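Local coordinates for GST N-terminal domain-containing protein (Pseudomonas syringae pv. tomato, PDB 3IC8) that is of unknown function but belongs to the glutathione S-transferase superfamily and may therefore bind glutathione, at residues A[19-24]-A[178-183]; A[23-28]-A[80-85]; A[43-48]-A[230-235]; A[58-63]-A[294-299]; A[158-163]-A[203-208]. All blocks are in the same frame, centred on the assembly; numbering follows the deposited sequence.

Interaction 1 (A[19-24]-A[178-183])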
# COMPACT_ATOMS: atom_id res chain seq x y z
N ARG A 19 15.72 10.32 11.34
CA ARG A 19 15.48 10.19 9.94
C ARG A 19 14.01 10.36 9.57
O ARG A 19 13.69 10.96 8.58
CB ARG A 19 15.97 8.81 9.52
CG ARG A 19 17.09 8.82 8.57
CD ARG A 19 18.27 7.97 8.96
NE ARG A 19 17.97 6.68 9.54
CZ ARG A 19 18.85 5.95 10.21
NH1 ARG A 19 20.07 6.36 10.37
NH2 ARG A 19 18.51 4.81 10.72
N LEU A 20 13.14 9.79 10.37
CA LEU A 20 11.72 9.94 10.21
C LEU A 20 11.32 11.37 10.44
O LEU A 20 10.44 11.86 9.82
CB LEU A 20 10.93 8.99 11.09
CG LEU A 20 11.08 7.53 10.73
CD1 LEU A 20 10.71 6.64 11.84
CD2 LEU A 20 10.37 7.16 9.50
N MSE A 21 11.99 12.01 11.36
CA MSE A 21 11.71 13.38 11.68
C MSE A 21 11.99 14.23 10.47
O MSE A 21 11.25 15.11 10.15
CB MSE A 21 12.53 13.84 12.86
CG MSE A 21 11.98 13.49 14.22
SE MSE A 21 13.21 13.58 15.67
CE MSE A 21 13.58 15.39 15.71
N LEU A 22 13.06 13.93 9.78
CA LEU A 22 13.36 14.60 8.55
C LEU A 22 12.33 14.32 7.49
O LEU A 22 12.02 15.16 6.73
CB LEU A 22 14.77 14.30 8.09
CG LEU A 22 15.81 14.92 9.00
CD1 LEU A 22 17.16 14.40 8.75
CD2 LEU A 22 15.82 16.35 8.90
N GLY A 23 11.80 13.12 7.45
CA GLY A 23 10.75 12.78 6.53
C GLY A 23 9.44 13.50 6.71
O GLY A 23 8.82 13.89 5.77
N PHE A 24 9.02 13.64 7.95
CA PHE A 24 7.79 14.29 8.31
C PHE A 24 7.85 15.75 7.90
O PHE A 24 6.92 16.28 7.40
CB PHE A 24 7.60 14.09 9.81
CG PHE A 24 6.44 14.80 10.39
CD1 PHE A 24 5.17 14.36 10.18
CD2 PHE A 24 6.63 15.87 11.18
CE1 PHE A 24 4.16 14.99 10.72
CE2 PHE A 24 5.59 16.49 11.72
CZ PHE A 24 4.36 16.04 11.50
N PRO A 178 -0.74 14.52 13.51
CA PRO A 178 0.54 13.92 13.82
C PRO A 178 1.41 14.83 14.67
O PRO A 178 1.27 16.01 14.68
CB PRO A 178 1.15 13.71 12.44
CG PRO A 178 0.44 14.56 11.58
CD PRO A 178 -0.89 14.75 12.08
N SER A 179 2.31 14.22 15.40
CA SER A 179 3.13 14.94 16.33
C SER A 179 4.44 14.23 16.52
O SER A 179 4.62 13.16 16.04
CB SER A 179 2.43 15.17 17.66
OG SER A 179 1.68 14.08 18.08
N ILE A 180 5.35 14.84 17.25
CA ILE A 180 6.63 14.29 17.56
C ILE A 180 6.40 13.04 18.38
O ILE A 180 7.18 12.14 18.37
CB ILE A 180 7.52 15.31 18.27
CG1 ILE A 180 8.89 14.74 18.59
CG2 ILE A 180 6.95 15.73 19.54
CD1 ILE A 180 9.67 14.35 17.41
N ALA A 181 5.29 13.00 19.08
CA ALA A 181 4.91 11.85 19.85
C ALA A 181 4.67 10.59 19.04
O ALA A 181 4.98 9.54 19.49
CB ALA A 181 3.75 12.16 20.73
N ASP A 182 4.12 10.71 17.84
CA ASP A 182 3.91 9.54 17.03
C ASP A 182 5.24 8.91 16.72
O ASP A 182 5.39 7.72 16.76
CB ASP A 182 3.24 9.92 15.71
CG ASP A 182 1.85 10.40 15.88
OD1 ASP A 182 0.99 9.57 16.08
OD2 ASP A 182 1.60 11.61 15.79
N PHE A 183 6.21 9.72 16.41
CA PHE A 183 7.53 9.24 16.17
C PHE A 183 8.25 8.62 17.34
O PHE A 183 8.90 7.62 17.23
CB PHE A 183 8.33 10.32 15.50
CG PHE A 183 7.75 10.76 14.24
CD1 PHE A 183 7.93 10.04 13.11
CD2 PHE A 183 6.98 11.87 14.18
CE1 PHE A 183 7.38 10.42 11.97
CE2 PHE A 183 6.43 12.24 13.02
CZ PHE A 183 6.63 11.51 11.92

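Interaction 2 (A[23-28]-A[80-85])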
# COMPACT_ATOMS: atom_id res chain seq x y z
N GLY A 23 11.80 13.12 7.45
CA GLY A 23 10.75 12.78 6.53
C GLY A 23 9.44 13.50 6.71
O GLY A 23 8.82 13.89 5.77
N PHE A 24 9.02 13.64 7.95
CA PHE A 24 7.79 14.29 8.31
C PHE A 24 7.85 15.75 7.90
O PHE A 24 6.92 16.28 7.40
CB PHE A 24 7.60 14.09 9.81
CG PHE A 24 6.44 14.80 10.39
CD1 PHE A 24 5.17 14.36 10.18
CD2 PHE A 24 6.63 15.87 11.18
CE1 PHE A 24 4.16 14.99 10.72
CE2 PHE A 24 5.59 16.49 11.72
CZ PHE A 24 4.36 16.04 11.50
N LYS A 25 8.98 16.36 8.11
CA LYS A 25 9.23 17.72 7.70
C LYS A 25 9.36 17.97 6.18
O LYS A 25 9.21 19.07 5.75
CB LYS A 25 10.41 18.30 8.44
CG LYS A 25 10.13 18.64 9.86
CD LYS A 25 9.05 19.64 10.01
CE LYS A 25 8.98 20.08 11.43
NZ LYS A 25 7.85 20.93 11.74
N GLY A 26 9.61 16.94 5.39
CA GLY A 26 9.80 17.11 3.97
C GLY A 26 10.93 18.02 3.53
O GLY A 26 10.80 18.78 2.60
N VAL A 27 12.06 17.91 4.20
CA VAL A 27 13.16 18.79 4.02
C VAL A 27 14.24 18.04 3.33
O VAL A 27 14.25 16.85 3.35
CB VAL A 27 13.69 19.25 5.36
CG1 VAL A 27 12.97 20.45 5.83
CG2 VAL A 27 13.58 18.15 6.35
N ASN A 28 15.14 18.74 2.70
CA ASN A 28 16.25 18.13 2.05
C ASN A 28 17.43 18.29 2.97
O ASN A 28 17.62 19.32 3.53
CB ASN A 28 16.50 18.79 0.72
CG ASN A 28 15.50 18.40 -0.32
OD1 ASN A 28 15.82 17.76 -1.28
ND2 ASN A 28 14.27 18.78 -0.12
N PRO A 80 4.37 20.61 8.39
CA PRO A 80 3.53 20.14 9.47
C PRO A 80 4.24 20.17 10.80
O PRO A 80 5.42 20.07 10.85
CB PRO A 80 3.26 18.71 9.07
CG PRO A 80 4.39 18.32 8.33
CD PRO A 80 4.88 19.50 7.60
N ALA A 81 3.49 20.30 11.87
CA ALA A 81 4.08 20.58 13.16
C ALA A 81 4.28 19.38 14.03
O ALA A 81 3.43 18.56 14.19
CB ALA A 81 3.28 21.60 13.88
N PHE A 82 5.46 19.34 14.60
CA PHE A 82 5.79 18.45 15.68
C PHE A 82 4.97 18.75 16.90
O PHE A 82 4.60 17.86 17.60
CB PHE A 82 7.25 18.53 16.02
CG PHE A 82 8.13 17.78 15.11
CD1 PHE A 82 7.80 16.54 14.68
CD2 PHE A 82 9.28 18.32 14.66
CE1 PHE A 82 8.60 15.89 13.86
CE2 PHE A 82 10.06 17.65 13.85
CZ PHE A 82 9.72 16.45 13.45
N TYR A 83 4.69 20.00 17.18
CA TYR A 83 3.88 20.33 18.34
C TYR A 83 2.66 21.13 18.03
O TYR A 83 2.69 22.32 18.06
CB TYR A 83 4.71 21.12 19.32
CG TYR A 83 5.99 20.49 19.67
CD1 TYR A 83 7.11 20.74 18.95
CD2 TYR A 83 6.09 19.63 20.73
CE1 TYR A 83 8.25 20.18 19.25
CE2 TYR A 83 7.25 19.07 21.04
CZ TYR A 83 8.33 19.34 20.29
OH TYR A 83 9.51 18.79 20.58
N PRO A 84 1.56 20.46 17.79
CA PRO A 84 0.34 21.09 17.34
C PRO A 84 -0.22 22.09 18.32
O PRO A 84 -0.19 21.83 19.50
CB PRO A 84 -0.60 19.92 17.25
CG PRO A 84 0.21 18.80 17.21
CD PRO A 84 1.37 19.04 17.99
N GLN A 85 -0.76 23.20 17.84
CA GLN A 85 -1.22 24.25 18.72
C GLN A 85 -2.30 23.78 19.64
O GLN A 85 -3.28 23.21 19.22
CB GLN A 85 -1.78 25.40 17.92
CG GLN A 85 -0.79 26.08 17.03
CD GLN A 85 -0.79 27.58 17.17
OE1 GLN A 85 0.25 28.18 17.41
NE2 GLN A 85 -1.94 28.20 17.01

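Interaction 3 (A[43-48]-A[230-235])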
# COMPACT_ATOMS: atom_id res chain seq x y z
N LEU A 43 33.60 14.42 14.19
CA LEU A 43 32.44 14.75 14.97
C LEU A 43 32.71 15.66 16.15
O LEU A 43 32.07 16.66 16.30
CB LEU A 43 31.81 13.47 15.46
CG LEU A 43 30.35 13.40 15.82
CD1 LEU A 43 30.21 13.25 17.26
CD2 LEU A 43 29.57 14.54 15.33
N THR A 44 33.69 15.33 16.97
CA THR A 44 34.05 16.15 18.12
C THR A 44 34.68 17.47 17.74
O THR A 44 34.73 18.37 18.53
CB THR A 44 34.95 15.45 19.07
OG1 THR A 44 36.05 14.94 18.35
CG2 THR A 44 34.24 14.32 19.70
N ALA A 45 35.12 17.57 16.51
CA ALA A 45 35.59 18.81 16.00
C ALA A 45 34.49 19.82 16.00
O ALA A 45 34.73 20.95 16.31
CB ALA A 45 36.08 18.63 14.62
N LEU A 46 33.27 19.40 15.71
CA LEU A 46 32.11 20.24 15.90
C LEU A 46 31.48 20.25 17.29
O LEU A 46 31.25 21.27 17.83
CB LEU A 46 31.05 19.88 14.88
CG LEU A 46 31.49 19.63 13.46
CD1 LEU A 46 30.44 18.89 12.76
CD2 LEU A 46 31.77 20.89 12.75
N THR A 47 31.20 19.10 17.85
CA THR A 47 30.57 19.01 19.15
C THR A 47 31.35 19.47 20.36
O THR A 47 30.78 19.90 21.32
CB THR A 47 30.07 17.64 19.43
OG1 THR A 47 31.17 16.75 19.48
CG2 THR A 47 29.16 17.21 18.34
N GLY A 48 32.66 19.36 20.33
CA GLY A 48 33.41 19.53 21.55
C GLY A 48 33.51 18.27 22.36
O GLY A 48 33.89 18.29 23.50
N ALA A 230 33.90 17.86 4.64
CA ALA A 230 33.18 18.94 4.01
C ALA A 230 32.33 19.65 5.02
O ALA A 230 32.12 20.82 4.96
CB ALA A 230 32.36 18.42 2.91
N ALA A 231 31.81 18.90 5.96
CA ALA A 231 31.01 19.42 7.02
C ALA A 231 31.78 20.32 7.94
O ALA A 231 31.29 21.31 8.39
CB ALA A 231 30.40 18.31 7.76
N ILE A 232 33.01 19.97 8.25
CA ILE A 232 33.81 20.86 9.03
C ILE A 232 34.04 22.17 8.29
O ILE A 232 33.96 23.22 8.86
CB ILE A 232 35.13 20.23 9.35
CG1 ILE A 232 34.92 19.13 10.36
CG2 ILE A 232 36.02 21.22 9.95
CD1 ILE A 232 36.08 18.30 10.58
N GLU A 233 34.30 22.10 7.00
CA GLU A 233 34.55 23.31 6.26
C GLU A 233 33.35 24.20 6.26
O GLU A 233 33.48 25.40 6.32
CB GLU A 233 34.97 23.02 4.83
CG GLU A 233 36.28 22.32 4.70
CD GLU A 233 37.45 23.08 5.27
OE1 GLU A 233 37.70 24.20 4.84
OE2 GLU A 233 38.13 22.52 6.13
N ILE A 234 32.18 23.61 6.18
CA ILE A 234 30.99 24.40 6.12
C ILE A 234 30.86 25.18 7.39
O ILE A 234 30.46 26.30 7.36
CB ILE A 234 29.76 23.54 5.92
CG1 ILE A 234 29.57 23.27 4.44
CG2 ILE A 234 28.55 24.21 6.48
CD1 ILE A 234 28.89 22.03 4.17
N ALA A 235 31.21 24.57 8.50
CA ALA A 235 31.17 25.25 9.76
C ALA A 235 32.15 26.38 9.80
O ALA A 235 31.86 27.41 10.30
CB ALA A 235 31.46 24.31 10.85

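Interaction 4 (A[58-63]-A[294-299])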
# COMPACT_ATOMS: atom_id res chain seq x y z
N ILE A 58 23.64 22.91 11.28
CA ILE A 58 23.36 23.96 10.35
C ILE A 58 24.43 25.02 10.46
O ILE A 58 24.46 25.77 11.39
CB ILE A 58 22.02 24.54 10.66
CG1 ILE A 58 20.98 23.45 10.54
CG2 ILE A 58 21.69 25.59 9.71
CD1 ILE A 58 19.77 23.72 11.23
N GLY A 59 25.32 25.07 9.48
CA GLY A 59 26.45 25.96 9.53
C GLY A 59 27.40 25.72 10.67
O GLY A 59 27.96 24.68 10.81
N ALA A 60 27.55 26.73 11.49
CA ALA A 60 28.38 26.68 12.66
C ALA A 60 27.53 26.51 13.90
O ALA A 60 27.97 26.80 14.97
CB ALA A 60 29.24 27.89 12.76
N ASP A 61 26.31 26.05 13.74
CA ASP A 61 25.46 25.70 14.86
C ASP A 61 25.25 24.21 14.91
O ASP A 61 24.86 23.60 13.95
CB ASP A 61 24.11 26.40 14.77
CG ASP A 61 24.20 27.87 15.02
OD1 ASP A 61 24.34 28.27 16.16
OD2 ASP A 61 24.11 28.62 14.07
N ILE A 62 25.54 23.64 16.05
CA ILE A 62 25.47 22.23 16.25
C ILE A 62 24.41 21.94 17.27
O ILE A 62 24.41 22.51 18.32
CB ILE A 62 26.82 21.70 16.69
CG1 ILE A 62 27.72 21.59 15.48
CG2 ILE A 62 26.71 20.34 17.24
CD1 ILE A 62 28.60 22.71 15.29
N TYR A 63 23.50 21.05 16.95
CA TYR A 63 22.40 20.72 17.83
C TYR A 63 22.47 19.29 18.30
O TYR A 63 22.49 18.39 17.53
CB TYR A 63 21.08 20.97 17.12
CG TYR A 63 20.87 22.39 16.73
CD1 TYR A 63 20.10 23.22 17.48
CD2 TYR A 63 21.45 22.90 15.61
CE1 TYR A 63 19.92 24.48 17.13
CE2 TYR A 63 21.26 24.15 15.26
CZ TYR A 63 20.50 24.95 16.02
OH TYR A 63 20.30 26.24 15.67
N GLY A 294 36.81 26.13 13.58
CA GLY A 294 36.63 27.52 13.86
C GLY A 294 35.69 27.76 14.99
O GLY A 294 35.53 26.92 15.84
N VAL A 295 35.08 28.92 15.00
CA VAL A 295 34.17 29.27 16.05
C VAL A 295 32.84 28.61 15.80
O VAL A 295 32.31 28.66 14.71
CB VAL A 295 33.96 30.74 16.12
CG1 VAL A 295 32.93 31.05 17.12
CG2 VAL A 295 35.22 31.41 16.46
N VAL A 296 32.30 28.01 16.84
CA VAL A 296 31.11 27.22 16.74
C VAL A 296 30.19 27.42 17.94
O VAL A 296 30.64 27.63 19.03
CB VAL A 296 31.51 25.79 16.62
CG1 VAL A 296 30.82 24.97 17.60
CG2 VAL A 296 31.32 25.30 15.26
N HIS A 297 28.90 27.33 17.70
CA HIS A 297 27.93 27.40 18.76
C HIS A 297 27.30 26.04 18.91
O HIS A 297 26.86 25.48 17.94
CB HIS A 297 26.82 28.37 18.41
CG HIS A 297 27.11 29.79 18.74
ND1 HIS A 297 28.36 30.24 19.11
CD2 HIS A 297 26.31 30.87 18.76
CE1 HIS A 297 28.31 31.53 19.33
NE2 HIS A 297 27.08 31.94 19.14
N VAL A 298 27.26 25.52 20.12
CA VAL A 298 26.68 24.22 20.41
C VAL A 298 25.47 24.33 21.31
O VAL A 298 25.51 24.96 22.33
CB VAL A 298 27.71 23.32 21.02
CG1 VAL A 298 27.21 21.93 21.15
CG2 VAL A 298 28.91 23.32 20.21
N HIS A 299 24.38 23.72 20.91
CA HIS A 299 23.12 23.88 21.61
C HIS A 299 22.66 22.64 22.33
O HIS A 299 22.66 21.57 21.79
CB HIS A 299 22.04 24.33 20.66
CG HIS A 299 22.46 25.37 19.70
ND1 HIS A 299 21.77 26.54 19.54
CD2 HIS A 299 23.45 25.40 18.79
CE1 HIS A 299 22.34 27.26 18.61
NE2 HIS A 299 23.36 26.59 18.13

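Interaction 5 (A[158-163]-A[203-208])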
# COMPACT_ATOMS: atom_id res chain seq x y z
N THR A 158 0.13 -4.03 29.05
CA THR A 158 -0.64 -2.94 29.54
C THR A 158 -0.54 -1.77 28.58
O THR A 158 -1.52 -1.18 28.26
CB THR A 158 -0.16 -2.51 30.92
OG1 THR A 158 -0.47 -3.52 31.86
CG2 THR A 158 -0.80 -1.29 31.34
N PHE A 159 0.66 -1.44 28.15
CA PHE A 159 0.85 -0.36 27.21
C PHE A 159 0.25 -0.59 25.84
O PHE A 159 -0.31 0.29 25.28
CB PHE A 159 2.32 -0.03 26.97
CG PHE A 159 3.14 0.13 28.19
CD1 PHE A 159 2.80 1.01 29.17
CD2 PHE A 159 4.31 -0.56 28.32
CE1 PHE A 159 3.57 1.15 30.24
CE2 PHE A 159 5.07 -0.40 29.38
CZ PHE A 159 4.71 0.45 30.35
N MSE A 160 0.45 -1.77 25.29
CA MSE A 160 -0.08 -2.07 23.98
C MSE A 160 -1.60 -2.13 23.85
O MSE A 160 -2.15 -1.71 22.87
CB MSE A 160 0.58 -3.29 23.40
CG MSE A 160 1.98 -3.03 23.02
SE MSE A 160 2.13 -1.76 21.68
CE MSE A 160 2.95 -0.32 22.49
N SER A 161 -2.25 -2.69 24.85
CA SER A 161 -3.68 -2.77 24.89
C SER A 161 -4.32 -1.41 24.98
O SER A 161 -5.35 -1.17 24.42
CB SER A 161 -4.14 -3.69 26.01
OG SER A 161 -3.92 -3.14 27.26
N ARG A 162 -3.68 -0.53 25.73
CA ARG A 162 -4.13 0.82 25.86
C ARG A 162 -4.05 1.53 24.54
O ARG A 162 -4.95 2.21 24.16
CB ARG A 162 -3.30 1.52 26.92
CG ARG A 162 -4.02 1.81 28.20
CD ARG A 162 -3.38 1.24 29.43
NE ARG A 162 -2.48 2.15 30.09
CZ ARG A 162 -2.25 2.20 31.39
NH1 ARG A 162 -2.86 1.41 32.22
NH2 ARG A 162 -1.40 3.06 31.87
N LEU A 163 -2.94 1.36 23.85
CA LEU A 163 -2.74 1.95 22.55
C LEU A 163 -3.70 1.41 21.53
O LEU A 163 -4.19 2.14 20.73
CB LEU A 163 -1.32 1.78 22.09
CG LEU A 163 -0.93 2.41 20.77
CD1 LEU A 163 -1.07 3.87 20.79
CD2 LEU A 163 0.45 2.04 20.44
N ASP A 203 2.32 -6.91 16.32
CA ASP A 203 1.35 -7.42 15.37
C ASP A 203 0.05 -7.95 15.99
O ASP A 203 -0.95 -8.03 15.33
CB ASP A 203 1.99 -8.41 14.41
CG ASP A 203 2.96 -7.77 13.45
OD1 ASP A 203 2.95 -6.55 13.34
OD2 ASP A 203 3.73 -8.45 12.82
N ASP A 204 0.11 -8.29 17.26
CA ASP A 204 -1.01 -8.77 18.04
C ASP A 204 -2.05 -7.72 18.28
O ASP A 204 -3.13 -8.03 18.68
CB ASP A 204 -0.56 -9.31 19.36
CG ASP A 204 -0.01 -10.66 19.25
OD1 ASP A 204 0.31 -11.27 20.26
OD2 ASP A 204 0.12 -11.11 18.13
N TYR A 205 -1.71 -6.48 18.07
CA TYR A 205 -2.67 -5.43 18.16
C TYR A 205 -2.79 -4.79 16.83
O TYR A 205 -1.94 -4.06 16.41
CB TYR A 205 -2.19 -4.43 19.18
CG TYR A 205 -1.66 -5.10 20.39
CD1 TYR A 205 -0.39 -5.60 20.41
CD2 TYR A 205 -2.43 -5.26 21.50
CE1 TYR A 205 0.09 -6.22 21.48
CE2 TYR A 205 -1.95 -5.87 22.58
CZ TYR A 205 -0.68 -6.35 22.57
OH TYR A 205 -0.18 -6.97 23.66
N PRO A 206 -3.87 -5.09 16.15
CA PRO A 206 -4.04 -4.74 14.76
C PRO A 206 -4.09 -3.28 14.48
O PRO A 206 -3.54 -2.87 13.50
CB PRO A 206 -5.36 -5.36 14.44
CG PRO A 206 -5.40 -6.49 15.31
CD PRO A 206 -4.90 -6.02 16.58
N SER A 207 -4.76 -2.52 15.32
CA SER A 207 -4.89 -1.09 15.17
C SER A 207 -3.57 -0.41 15.27
O SER A 207 -3.34 0.54 14.60
CB SER A 207 -5.79 -0.54 16.25
OG SER A 207 -7.12 -0.65 15.90
N VAL A 208 -2.73 -0.90 16.13
CA VAL A 208 -1.40 -0.39 16.28
C VAL A 208 -0.55 -0.59 15.06
O VAL A 208 0.20 0.26 14.66
CB VAL A 208 -0.76 -1.04 17.46
CG1 VAL A 208 0.52 -0.41 17.78
CG2 VAL A 208 -1.66 -0.94 18.61

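Interaction 1 (A[19-24]-A[178-183])
F24 and F183 form the aromatic centre of the interface between the two domains of the GST fold, where helix 16-25 of the thioredoxin-like domain packs on the start of helix 180-193 of the helical domain. The aromatic pair is an offset edge-to-face stack: the edge of F183 points at the face of F24, with centroids 5.1 Å apart and planes at 64°. F24 CG lies anti to its backbone N (chi1 175°), which carries the ring out toward the other helix. F183 CE2 sits over the F24 face but off its centre, while F183 CZ presses on F24 CB at 3.5 Å. F218 also meets the F24 ring, edge-to-face. Polar bonding stays within 178-183: S179 N donates to D182 OD2 at 2.7 Å, a bond local to this segment, and D182 OD1 is held by L174 N and W211 NE1. Apolar contacts flank the aromatic pair. L20 CB meets F183 CD1 at 3.8 Å, one turn before F24, and at the far rim F24 CE1 meets P178 CB at 3.7 Å, the two side chains crossing at about a right angle. On another side of the stack, I180 CD1 lies 4.0 Å from both CG and SE of selenomethionine M21.

Interaction 2 (A[23-28]-A[80-85])
F24 and K25, in the last turn of helix 16-25, hold the loop at 80-85, which in this GST fold leads from the thioredoxin-like domain into the helical one. P80, preceded by a cis peptide bond, lays its CG over the F24 face opposite to F183, 4.0 Å from the ring centroid, a CH-pi contact. The same CG also meets F24 O. The F82 ring is nearly parallel to that of F24 (27°) but slid so far that the two barely overlap, with F24 CD2 3.3 Å from F82 CE1. The K25 chain bends at chi2 (-60°), which sets CD; the rest is extended, and CE passes 3.6 Å from F82 CE2. Its NZ reaches P80 O, and E74 (a salt bridge) and K77 O share the same ammonium; three partners thus fix the lysine tip, and E74 also accepts from F82 N. Directly after K25, G26 takes positive phi in a Schellman motif that ends the helix. P80 also packs on E3 of a neighbouring subunit. The bond from K25 NZ to P80 O is 2.7 Å long, its donor tilted 22° from the carbonyl plane.

Interaction 3 (A[43-48]-A[230-235])
L46, on helix 41-47 of the thioredoxin-like domain, faces I232 and A235 of helix 228-237 in a small, wholly apolar helix-helix contact. The short segments run nearly parallel, their axes 21° apart and 10.1 Å from each other at closest approach. L46 does most of the touching through one methyl: CD2 lies 3.9 Å from A235 CB, and it also meets I232 at CA (4.2 Å) and CG1. The first torsion of L46 (chi1 -43°) sets CG beside the backbone N, and CD2 beyond it makes these contacts. Both helices pack on one face of the sheet, since L46 and A231 touch H7 of strand 4-8, while L46 and A235 touch Q57 of strand 55-58. Helix 41-47 is the helix that follows strand 28-33 in the thioredoxin-like fold; helix 228-237 belongs to the chain after it has left the helical domain and returned to this sheet. A231 O accepts a bond from Q57 NE2, and A45 O from R288 NH1, so both helices are also tied to strands by polar links. Beside L46, I232 is stretched, CD1 anti to CA (chi2 170°), and ends 4.1 Å from A45 CB.

Interaction 4 (A[58-63]-A[294-299])
H299 on strand 296-300 reaches across to I62, Y63 and D61 of the neighbouring strand 61-63, a parallel pair in register. From its CB, 3.9 Å from Y63 CD1, the imidazole rises beside the tyrosine, pointing the same way. The two rings form a face-to-face stack, centroids 4.1 Å apart and planes at 17°. CG and ND1 lie by Y63 CE1, and ND1 is hydrogen-bonded to E283 OE2. On the other branch CD2 comes 3.1 Å from I62 O, near the ring plane. CE1 approaches Y63 OH at 3.7 Å. At the tip NE2 donates to D61 OD1 at 2.8 Å, a His-carboxylate bond in the imidazole plane, reaching OD1 on the anti side but 25° out of the carboxylate plane. Stack, carboxylate and E283 together fix the rotation of the ring. D61 OD2 in turn accepts from A241 N. Backbone bonds H297 N to A60 O, I62 N to H297 O and H299 N to I62 O join the strands. On the face opposite D61, Y63 and H299, I62 CD1 meets V296 CG2 at 3.8 Å. Strand 61-63, next to 55-58, pairs with 296-300, which pairs with 284-290, so one mixed sheet runs from the thioredoxin-like domain into the C-terminal strands; helix 66-76 places L68 against H299, and helix 41-47 packs L46 and T47 on I62.

Interaction 5 (A[158-163]-A[203-208])
Selenomethionine M160, Y205 and V208 carry this contact within the all-helical C-terminal domain of the GST fold, where helix 149-167 meets the N-terminal end of helix 206-216. M160 CB sits over the face of the Y205 ring, 3.6 Å from the centroid and 18° off the normal, a CH-pi contact displaced toward the hydroxyl end: CZ is the nearest ring atom, at 3.4 Å. The side chains cross at about a right angle. Y205 holds the N-cap position of helix 206-216, so the ring comes from just before the first turn. Farther along M160, chi2 (-63°) folds the chain and the selenium turns from the ring centre; SE stays 5.2 Å from the centroid, an oblique Met-aromatic contact, and lies 4.4 Å from V208 CG1. V208, in the first turn of helix 206-216, brings its CG2 to L163 CG at 4.1 Å. L189 of helix 180-193 touches both M160 and V208, making this a three-helix junction. Next on helix 149-167, E164 OE1 accepts weak hydrogen bonds from S207 N and V208 N at the start of the opposing helix. Two residues before Y205, D203 OD2 is hydrogen-bonded to S36 OG and Y9 OH of a neighbouring subunit, so this end of the contact lies near the assembly interface. The other branch of V208, CG1, is anti to the backbone N and lies 3.6 Å from L163 CD2.

Interactions 1 and 2 share F24 and have centres about 7 Å apart; between them I180 N lies 3.1 Å from F82 O, a probable hydrogen bond. Interactions 3 and 4 form a second cluster, centres about 8 Å apart, where L46 CB meets I62 CD1 at 3.8 Å and A235 touches the 58-61 turn. The clusters lie over 20 Å apart between centres, and each of these four contacts uses at least one segment of the thioredoxin-like domain. Interaction 5 stands in the helical domain, about 20 Å from interaction 1, which it nears through helix 180-193, and about 42 Å from interaction 3, on the opposite side of the chain's centre.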